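AGR_C_4470p (Agrobacterium tumefaciens str. C58, PDB 2HQV) is of uncharacterised function but belongs to the ChuX/HutX family, which suggests a role in haem utilisation. Local coordinates at residues Cys129-Phe134 with Trp148-Ala153. Sequence-based numbering, arbitrary orientation.
Sequences CAAITF and WFMNAA
Two consecutive residues of one strand, A130 and A131, stand opposite the single selenomethionine M150: a classic beta bulge. The evidence lies in the bonding: M150 O accepts from A130 N at 2.8 Å with a nearly straight N-H...O angle of 168°, whereas M150 N donates to the next residue, reaching A131 O at 2.7 Å. A130, the extra residue, has a backbone bent in a helix-like way, and its CB turns toward segment 148-153, 3.4 Å from N151 O. Beyond the bulge the regular antiparallel pattern holds, with T133 and W148 bonded in both directions (T133 N to W148 O, 2.7 Å).

Side chains sort onto two faces. On one, I132 and F149 form a non-hydrogen-bonded pair and run side by side. I132 CG2, anti to its backbone N, sits over the centre of the F149 ring, 4.1 Å from the centroid and close to the normal, a CH-pi contact; CD1 of the same residue meets F149 CE2 at 3.7 Å. F72 and I75 of helix 72-79 and F158 of strand 156-161 also meet F149. The face of A131, T133, W148 and M150 carries the bent M150 side chain, whose CG lies 3.7 Å from T133 OG1 and whose SE comes to the W148 ring edge, in plane. T133 OG1 is satisfied by a hydrogen bond with S66 OG, on strand 64-68, which borders 129-139 across from 142-151, while L56 of helix 52-56 touches T133 and W148.

The strand pieces of segments 129-134 and 148-153, with N-to-C directions 151° apart, are the open-end part of a beta hairpin, bulged on its first strand, within the six-stranded antiparallel sheet of this ChuX/HutX-family protein.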
loop_
_atom_site.group_PDB
_atom_site.type_symbol
_atom_site.label_atom_id
_atom_site.label_comp_id
_atom_site.label_asym_id
_atom_site.label_seq_id
_atom_site.Cartn_x
_atom_site.Cartn_y
_atom_site.Cartn_z
ATOM N N CYS A 129 -5.745 5.369 -13.065
ATOM C CA CYS A 129 -5.164 4.355 -13.940
ATOM C C CYS A 129 -4.820 4.903 -15.320
ATOM O O CYS A 129 -5.666 5.495 -16.002
ATOM C CB CYS A 129 -6.111 3.163 -14.069
ATOM S SG CYS A 129 -5.429 1.788 -15.024
ATOM N N ALA A 130 -3.574 4.696 -15.728
ATOM C CA ALA A 130 -3.105 5.182 -17.019
ATOM C C ALA A 130 -2.918 4.026 -17.991
ATOM O O ALA A 130 -2.964 4.208 -19.208
ATOM C CB ALA A 130 -1.786 5.935 -16.839
ATOM N N ALA A 131 -2.719 2.831 -17.443
ATOM C CA ALA A 131 -2.513 1.646 -18.259
ATOM C C ALA A 131 -2.609 0.398 -17.395
ATOM O O ALA A 131 -2.535 0.471 -16.170
ATOM C CB ALA A 131 -1.136 1.711 -18.927
ATOM N N ILE A 132 -2.792 -0.744 -18.040
ATOM C CA ILE A 132 -2.867 -2.023 -17.346
ATOM C C ILE A 132 -1.901 -2.904 -18.125
ATOM O O ILE A 132 -2.142 -3.216 -19.292
ATOM C CB ILE A 132 -4.296 -2.600 -17.396
ATOM C CG1 ILE A 132 -5.260 -1.627 -16.704
ATOM C CG2 ILE A 132 -4.335 -3.971 -16.703
ATOM C CD1 ILE A 132 -6.705 -1.923 -16.937
ATOM N N THR A 133 -0.800 -3.280 -17.484
ATOM C CA THR A 133 0.234 -4.074 -18.141
ATOM C C THR A 133 0.358 -5.503 -17.638
ATOM O O THR A 133 0.543 -5.739 -16.440
ATOM C CB THR A 133 1.609 -3.406 -17.976
ATOM O OG1 THR A 133 1.503 -2.021 -18.328
ATOM C CG2 THR A 133 2.652 -4.103 -18.860
ATOM N N PHE A 134 0.275 -6.443 -18.577
ATOM C CA PHE A 134 0.391 -7.863 -18.277
ATOM C C PHE A 134 1.875 -8.203 -18.356
ATOM O O PHE A 134 2.478 -8.139 -19.432
ATOM C CB PHE A 134 -0.406 -8.686 -19.300
ATOM C CG PHE A 134 -1.879 -8.405 -19.282
ATOM C CD1 PHE A 134 -2.386 -7.227 -19.825
ATOM C CD2 PHE A 134 -2.759 -9.309 -18.694
ATOM C CE1 PHE A 134 -3.750 -6.951 -19.783
ATOM C CE2 PHE A 134 -4.124 -9.049 -18.643
ATOM C CZ PHE A 134 -4.628 -7.867 -19.186
ATOM N N TRP A 148 -0.430 -5.612 -13.871
ATOM C CA TRP A 148 -0.088 -4.352 -13.231
ATOM C C TRP A 148 -1.009 -3.200 -13.627
ATOM O O TRP A 148 -1.082 -2.834 -14.798
ATOM C CB TRP A 148 1.345 -3.953 -13.606
ATOM C CG TRP A 148 2.429 -4.868 -13.102
ATOM C CD1 TRP A 148 2.372 -6.229 -12.972
ATOM C CD2 TRP A 148 3.752 -4.484 -12.711
ATOM N NE1 TRP A 148 3.576 -6.711 -12.520
ATOM C CE2 TRP A 148 4.439 -5.662 -12.349
ATOM C CE3 TRP A 148 4.422 -3.253 -12.620
ATOM C CZ2 TRP A 148 5.771 -5.652 -11.919
ATOM C CZ3 TRP A 148 5.749 -3.243 -12.188
ATOM C CH2 TRP A 148 6.405 -4.434 -11.839
ATOM N N PHE A 149 -1.710 -2.627 -12.660
ATOM C CA PHE A 149 -2.552 -1.477 -12.949
ATOM C C PHE A 149 -1.635 -0.280 -12.690
ATOM O O PHE A 149 -1.260 -0.009 -11.552
ATOM C CB PHE A 149 -3.784 -1.469 -12.040
ATOM C CG PHE A 149 -4.826 -2.475 -12.447
ATOM C CD1 PHE A 149 -4.541 -3.836 -12.411
ATOM C CD2 PHE A 149 -6.065 -2.060 -12.931
ATOM C CE1 PHE A 149 -5.470 -4.779 -12.854
ATOM C CE2 PHE A 149 -7.005 -2.992 -13.379
ATOM C CZ PHE A 149 -6.705 -4.356 -13.340
HETATM N N MSE A 150 -1.246 0.402 -13.766
HETATM C CA MSE A 150 -0.327 1.542 -13.686
HETATM C C MSE A 150 -1.008 2.892 -13.489
HETATM O O MSE A 150 -2.124 3.110 -13.961
HETATM C CB MSE A 150 0.508 1.639 -14.967
HETATM C CG MSE A 150 1.057 0.326 -15.500
HETATM SE SE MSE A 150 2.270 -0.517 -14.272
HETATM C CE MSE A 150 3.619 0.887 -14.107
ATOM N N ASN A 151 -0.322 3.802 -12.801
ATOM C CA ASN A 151 -0.849 5.146 -12.595
ATOM C C ASN A 151 -0.189 6.071 -13.627
ATOM O O ASN A 151 0.637 5.627 -14.427
ATOM C CB ASN A 151 -0.567 5.651 -11.173
ATOM C CG ASN A 151 0.911 5.620 -10.815
ATOM O OD1 ASN A 151 1.769 5.949 -11.631
ATOM N ND2 ASN A 151 1.209 5.239 -9.578
ATOM N N ALA A 152 -0.551 7.349 -13.608
ATOM C CA ALA A 152 0.002 8.307 -14.559
ATOM C C ALA A 152 1.498 8.538 -14.367
ATOM O O ALA A 152 2.183 8.980 -15.288
ATOM C CB ALA A 152 -0.754 9.638 -14.463
ATOM N N ALA A 153 2.008 8.227 -13.181
ATOM C CA ALA A 153 3.428 8.412 -12.899
ATOM C C ALA A 153 4.301 7.205 -13.268
ATOM O O ALA A 153 5.480 7.157 -12.916
ATOM C CB ALA A 153 3.622 8.763 -11.438
#